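Long-range contacts in acetone carboxylase alpha subunit (Xanthobacter autotrophicus Py2, PDB 5M45), which forms the alpha subunit of acetone carboxylase, a multi-subunit metalloenzyme, and belongs to the hydantoinase B/oxoprolinase family: residues A[498-503]-A[577-582]; A[563-568]-A[614-619]. One frame throughout, in Å; residues are numbered along the deposited sequence.

Contact 1: A[498-503]-A[577-582]; sequences VYLGRQ and IPLGGD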
loop_
_atom_site.group_PDB
_atom_site.type_symbol
_atom_site.label_atom_id
_atom_site.label_comp_id
_atom_site.label_asym_id
_atom_site.label_seq_id
_atom_site.Cartn_x
_atom_site.Cartn_y
_atom_site.Cartn_z
ATOM N N VAL A 498 8.871 -15.641 26.029
ATOM C CA VAL A 498 9.439 -16.893 26.525
ATOM C C VAL A 498 8.375 -17.919 26.876
ATOM O O VAL A 498 7.297 -17.585 27.345
ATOM C CB VAL A 498 10.373 -16.699 27.753
ATOM C CG1 VAL A 498 11.602 -15.877 27.352
ATOM C CG2 VAL A 498 9.664 -16.038 28.914
ATOM N N TYR A 499 8.698 -19.193 26.611
ATOM C CA TYR A 499 7.834 -20.318 26.940
ATOM C C TYR A 499 7.785 -20.644 28.432
ATOM O O TYR A 499 8.814 -20.865 29.063
ATOM C CB TYR A 499 8.265 -21.568 26.174
ATOM C CG TYR A 499 7.916 -21.576 24.701
ATOM C CD1 TYR A 499 8.752 -20.988 23.765
ATOM C CD2 TYR A 499 6.756 -22.196 24.253
ATOM C CE1 TYR A 499 8.434 -20.980 22.417
ATOM C CE2 TYR A 499 6.407 -22.185 22.930
ATOM C CZ TYR A 499 7.262 -21.577 21.992
ATOM O OH TYR A 499 6.958 -21.587 20.653
ATOM N N LEU A 500 6.585 -20.647 28.987
ATOM C CA LEU A 500 6.305 -21.242 30.306
ATOM C C LEU A 500 5.546 -22.593 30.242
ATOM O O LEU A 500 5.293 -23.206 31.270
ATOM C CB LEU A 500 5.497 -20.255 31.143
ATOM C CG LEU A 500 6.106 -18.880 31.468
ATOM C CD1 LEU A 500 5.186 -18.096 32.423
ATOM C CD2 LEU A 500 7.486 -18.983 32.080
ATOM N N GLY A 501 5.109 -23.002 29.050
ATOM C CA GLY A 501 4.503 -24.310 28.863
ATOM C C GLY A 501 4.411 -24.730 27.395
ATOM O O GLY A 501 4.279 -23.888 26.490
ATOM N N ARG A 502 4.503 -26.040 27.164
ATOM C CA ARG A 502 4.078 -26.672 25.906
ATOM C C ARG A 502 3.513 -28.033 26.258
ATOM O O ARG A 502 4.234 -28.864 26.805
ATOM C CB ARG A 502 5.286 -26.789 24.954
ATOM C CG ARG A 502 5.068 -26.260 23.562
ATOM C CD ARG A 502 6.235 -26.582 22.631
ATOM N NE ARG A 502 6.184 -25.777 21.412
ATOM C CZ ARG A 502 6.980 -25.895 20.366
ATOM N NH1 ARG A 502 6.767 -25.105 19.312
ATOM N NH2 ARG A 502 7.968 -26.792 20.356
ATOM N N GLN A 503 2.214 -28.246 26.002
ATOM C CA GLN A 503 1.463 -29.411 26.524
ATOM C C GLN A 503 0.443 -29.895 25.482
ATOM O O GLN A 503 -0.182 -29.085 24.791
ATOM C CB GLN A 503 0.730 -28.991 27.808
ATOM C CG GLN A 503 0.069 -30.092 28.608
ATOM C CD GLN A 503 -0.600 -29.625 29.904
ATOM O OE1 GLN A 503 0.077 -29.235 30.831
ATOM N NE2 GLN A 503 -1.928 -29.664 29.967
ATOM N N ILE A 577 3.851 -20.175 40.351
ATOM C CA ILE A 577 3.681 -19.482 39.064
ATOM C C ILE A 577 2.995 -20.367 38.007
ATOM O O ILE A 577 3.156 -21.594 38.028
ATOM C CB ILE A 577 4.994 -18.872 38.558
ATOM C CG1 ILE A 577 6.072 -19.903 38.415
ATOM C CG2 ILE A 577 5.469 -17.788 39.513
ATOM C CD1 ILE A 577 7.411 -19.256 38.066
ATOM N N PRO A 578 2.174 -19.751 37.130
ATOM C CA PRO A 578 1.541 -20.533 36.051
ATOM C C PRO A 578 2.585 -21.170 35.126
ATOM O O PRO A 578 3.455 -20.464 34.614
ATOM C CB PRO A 578 0.715 -19.511 35.276
ATOM C CG PRO A 578 0.581 -18.352 36.195
ATOM C CD PRO A 578 1.754 -18.350 37.106
ATOM N N LEU A 579 2.501 -22.499 34.956
ATOM C CA LEU A 579 3.346 -23.240 34.020
ATOM C C LEU A 579 2.519 -24.319 33.320
ATOM O O LEU A 579 1.423 -24.710 33.807
ATOM C CB LEU A 579 4.529 -23.885 34.737
ATOM C CG LEU A 579 5.474 -22.994 35.577
ATOM C CD1 LEU A 579 6.276 -23.879 36.558
ATOM C CD2 LEU A 579 6.364 -22.147 34.653
ATOM N N GLY A 580 2.995 -24.789 32.163
ATOM C CA GLY A 580 2.284 -25.846 31.419
ATOM C C GLY A 580 1.113 -25.358 30.569
ATOM O O GLY A 580 1.172 -24.268 29.999
ATOM N N GLY A 581 0.060 -26.179 30.496
ATOM C CA GLY A 581 -1.163 -25.864 29.767
ATOM C C GLY A 581 -2.354 -25.603 30.687
ATOM O O GLY A 581 -2.313 -25.867 31.875
ATOM N N ASP A 582 -3.408 -25.063 30.095
ATOM C CA ASP A 582 -4.678 -24.755 30.746
ATOM C C ASP A 582 -5.529 -26.043 30.669
ATOM O O ASP A 582 -6.492 -26.173 29.894
ATOM C CB ASP A 582 -5.308 -23.551 30.027
ATOM C CG ASP A 582 -6.499 -22.954 30.747
ATOM O OD1 ASP A 582 -6.486 -22.853 32.023
ATOM O OD2 ASP A 582 -7.475 -22.539 30.021
#
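Leu500 O takes the amide of Gly580 at 2.9 Å, with an N-H...O angle of 163° and the donor tilted 26° from the carbonyl plane. The same oxygen is approached by CA of Leu579 in a C-H...O contact at 3.4 Å, and Gly580 O receives a second such contact, close to straight, from CA of Gly501. Gly501 CA and Gly580 CA lie 3.7 Å apart, as the lack of a side chain on Gly501 allows. Further along, the extended Gln503 chain has CG anti to the backbone N (chi1 -171°) and lays its amide beside Gly581, where OE1 accepts a weak bond from Gly581 N at 3.1 Å. NE2 of Gln503 bonds Thr583 OG1, which fixes how the amide is turned. At the other end Leu500 puts CB 4.1 Å from Leu579 CD2 and CD1 3.7 Å from Pro578 O. Trp590 NE1 bonds Leu579 O, and another protein chain packs on Leu500, Gln503 and Leu579 and bonds the Arg502 backbone. Behind the contact, Leu500 and Gly501 both pair with Leu523 of the neighbouring strand: a classic beta bulge, in a strand outermost within this chain's five-stranded antiparallel sheet, flanked by an irregular loop.

Contact 2: A[563-568]-A[614-619]; sequences HKTNLK and DYDLYL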
loop_
_atom_site.group_PDB
_atom_site.type_symbol
_atom_site.label_atom_id
_atom_site.label_comp_id
_atom_site.label_asym_id
_atom_site.label_seq_id
_atom_site.Cartn_x
_atom_site.Cartn_y
_atom_site.Cartn_z
ATOM N N HIS A 563 -2.992 -9.413 32.099
ATOM C CA HIS A 563 -2.239 -8.152 32.218
ATOM C C HIS A 563 -1.993 -7.794 33.682
ATOM O O HIS A 563 -2.717 -8.259 34.561
ATOM C CB HIS A 563 -2.992 -7.005 31.545
ATOM C CG HIS A 563 -3.244 -7.222 30.086
ATOM N ND1 HIS A 563 -2.228 -7.250 29.161
ATOM C CD2 HIS A 563 -4.390 -7.421 29.389
ATOM C CE1 HIS A 563 -2.723 -7.471 27.958
ATOM N NE2 HIS A 563 -4.041 -7.544 28.059
ATOM N N LYS A 564 -0.980 -6.966 33.937
ATOM C CA LYS A 564 -0.611 -6.525 35.288
ATOM C C LYS A 564 -0.547 -7.691 36.268
ATOM O O LYS A 564 -1.152 -7.659 37.341
ATOM C CB LYS A 564 -1.616 -5.496 35.792
ATOM C CG LYS A 564 -1.782 -4.283 34.901
ATOM C CD LYS A 564 -3.157 -3.655 35.168
ATOM C CE LYS A 564 -3.181 -2.138 34.968
ATOM N NZ LYS A 564 -2.302 -1.629 33.866
ATOM N N THR A 565 0.191 -8.717 35.852
ATOM C CA THR A 565 0.234 -10.011 36.549
ATOM C C THR A 565 0.951 -9.991 37.898
ATOM O O THR A 565 0.707 -10.881 38.733
ATOM C CB THR A 565 0.957 -11.067 35.679
ATOM O OG1 THR A 565 2.300 -10.643 35.436
ATOM C CG2 THR A 565 0.219 -11.274 34.349
ATOM N N ASN A 566 1.858 -9.024 38.080
ATOM C CA ASN A 566 2.782 -8.977 39.228
ATOM C C ASN A 566 3.779 -10.158 39.234
ATOM O O ASN A 566 4.353 -10.486 40.280
ATOM C CB ASN A 566 1.998 -8.891 40.549
ATOM C CG ASN A 566 2.847 -8.372 41.720
ATOM O OD1 ASN A 566 3.694 -7.500 41.568
ATOM N ND2 ASN A 566 2.611 -8.941 42.906
ATOM N N LEU A 567 4.020 -10.782 38.078
ATOM C CA LEU A 567 4.878 -11.982 38.043
ATOM C C LEU A 567 6.337 -11.709 38.423
ATOM O O LEU A 567 6.985 -12.592 38.935
ATOM C CB LEU A 567 4.789 -12.733 36.704
ATOM C CG LEU A 567 3.620 -13.738 36.640
ATOM C CD1 LEU A 567 3.341 -14.149 35.184
ATOM C CD2 LEU A 567 3.905 -14.967 37.525
ATOM N N LYS A 568 6.857 -10.503 38.171
ATOM C CA LYS A 568 8.244 -10.206 38.594
ATOM C C LYS A 568 8.430 -10.481 40.113
ATOM O O LYS A 568 9.359 -11.160 40.518
ATOM C CB LYS A 568 8.643 -8.779 38.254
ATOM C CG LYS A 568 10.096 -8.505 38.554
ATOM C CD LYS A 568 10.534 -7.107 38.157
ATOM C CE LYS A 568 11.890 -6.865 38.774
ATOM N NZ LYS A 568 12.836 -6.245 37.815
ATOM N N ASP A 614 5.991 -6.570 29.394
ATOM C CA ASP A 614 6.779 -7.640 29.995
ATOM C C ASP A 614 6.088 -8.171 31.263
ATOM O O ASP A 614 5.542 -7.391 32.067
ATOM C CB ASP A 614 8.206 -7.199 30.329
ATOM C CG ASP A 614 9.169 -7.244 29.134
ATOM O OD1 ASP A 614 8.725 -7.342 27.950
ATOM O OD2 ASP A 614 10.422 -7.133 29.394
ATOM N N TYR A 615 6.108 -9.507 31.383
ATOM C CA TYR A 615 5.488 -10.318 32.445
ATOM C C TYR A 615 3.968 -10.607 32.259
ATOM O O TYR A 615 3.394 -11.361 33.039
ATOM C CB TYR A 615 5.807 -9.793 33.869
ATOM C CG TYR A 615 7.285 -9.801 34.212
ATOM C CD1 TYR A 615 7.893 -10.930 34.711
ATOM C CD2 TYR A 615 8.058 -8.631 34.119
ATOM C CE1 TYR A 615 9.224 -10.941 35.091
ATOM C CE2 TYR A 615 9.405 -8.604 34.484
ATOM C CZ TYR A 615 9.983 -9.778 34.972
ATOM O OH TYR A 615 11.306 -9.828 35.351
ATOM N N ASP A 616 3.346 -10.049 31.227
ATOM C CA ASP A 616 1.980 -10.432 30.813
ATOM C C ASP A 616 1.975 -11.829 30.153
ATOM O O ASP A 616 3.030 -12.308 29.657
ATOM C CB ASP A 616 1.357 -9.394 29.859
ATOM C CG ASP A 616 1.009 -8.055 30.528
ATOM O OD1 ASP A 616 1.144 -7.887 31.765
ATOM O OD2 ASP A 616 0.559 -7.134 29.775
ATOM N N LEU A 617 0.795 -12.477 30.165
ATOM C CA LEU A 617 0.635 -13.851 29.663
ATOM C C LEU A 617 -0.325 -13.934 28.491
ATOM O O LEU A 617 -1.296 -13.193 28.435
ATOM C CB LEU A 617 0.119 -14.766 30.770
ATOM C CG LEU A 617 1.001 -14.982 32.002
ATOM C CD1 LEU A 617 0.266 -15.856 33.011
ATOM C CD2 LEU A 617 2.354 -15.581 31.651
ATOM N N TYR A 618 -0.042 -14.863 27.582
ATOM C CA TYR A 618 -0.868 -15.150 26.384
ATOM C C TYR A 618 -0.882 -16.670 26.184
ATOM O O TYR A 618 0.195 -17.294 26.137
ATOM C CB TYR A 618 -0.232 -14.435 25.165
ATOM C CG TYR A 618 -0.936 -14.537 23.802
ATOM C CD1 TYR A 618 -1.012 -15.750 23.090
ATOM C CD2 TYR A 618 -1.469 -13.387 23.178
ATOM C CE1 TYR A 618 -1.626 -15.831 21.850
ATOM C CE2 TYR A 618 -2.087 -13.468 21.936
ATOM C CZ TYR A 618 -2.154 -14.689 21.267
ATOM O OH TYR A 618 -2.750 -14.788 20.006
ATOM N N LEU A 619 -2.094 -17.264 26.083
ATOM C CA LEU A 619 -2.243 -18.716 25.779
ATOM C C LEU A 619 -2.433 -18.944 24.279
ATOM O O LEU A 619 -3.412 -18.472 23.725
ATOM C CB LEU A 619 -3.418 -19.332 26.561
ATOM C CG LEU A 619 -3.697 -20.822 26.314
ATOM C CD1 LEU A 619 -2.567 -21.664 26.867
ATOM C CD2 LEU A 619 -5.023 -21.277 26.936
HETATM O O HOH W 1 0.108 -4.885 31.633
#
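Chi1 sets CG of Asp616 (-70°), and likewise CG of His563, anti to the carbonyl carbon and beside the backbone N; from there the carboxylate and the imidazole meet. His563 ND1 donates to Asp616 OD2 at 2.9 Å, almost straight at 172°. The acceptor lies in the imidazole plane, but the ring meets OD2 from above the carboxylate, the two planes standing 75° apart. OD2 also accepts from Ser613 N and from a water that in turn accepts from Lys564 N, while OD1 takes a weak bond from that amide at 3.2 Å. With Glu610 holding NE2, the His563 ring lies between two carboxylates, which would probably favour its protonated form.

Thr565 OG1 works in two directions. It donates to Tyr615 O at 2.7 Å, from above the carbonyl plane, and accepts from Leu567 N, closing an ST turn just ahead of the helix. Leu567 CD1 rests against the same Tyr615 oxygen and, 3.9 Å away, against Leu617 CD2, the two leucines crossing at about a right angle. Lys568 lays CB over one face of the Tyr615 ring, a CH-pi contact 3.8 Å from the centroid, while CG and CD lie against the phenol end of the ring, near OH.

The contact thus joins the turn between strand 559-563 and helix 567-573 to the start of strand 617-621. Leu617 pairs with Ala562 on one neighbouring strand, Tyr615 and Asp616 bond Val526 of strand 520-526 on the other, and Leu567 also packs on Ile577 beyond the helix.

From the N terminus the chain first lays down 498-503, runs through strands 520-526 and 559-563, and makes the turn and helix start of 563-568. The loop 577-582 then returns to strand 497-504, so contact 1 closes a loop of 73 intervening residues; contact 2 closes one of 45 when the chain reaches 614-619. The segments alternate, so the two closures cross. Both contacts reach the same five-stranded antiparallel sheet, contact 1 at strand 497-504, outermost within this chain, and contact 2 at strand 617-621. They also touch directly: Leu500 CD1 lies 3.9 Å from Leu617 CD2, Pro578 packs on Leu567, and Asp582 on Leu619.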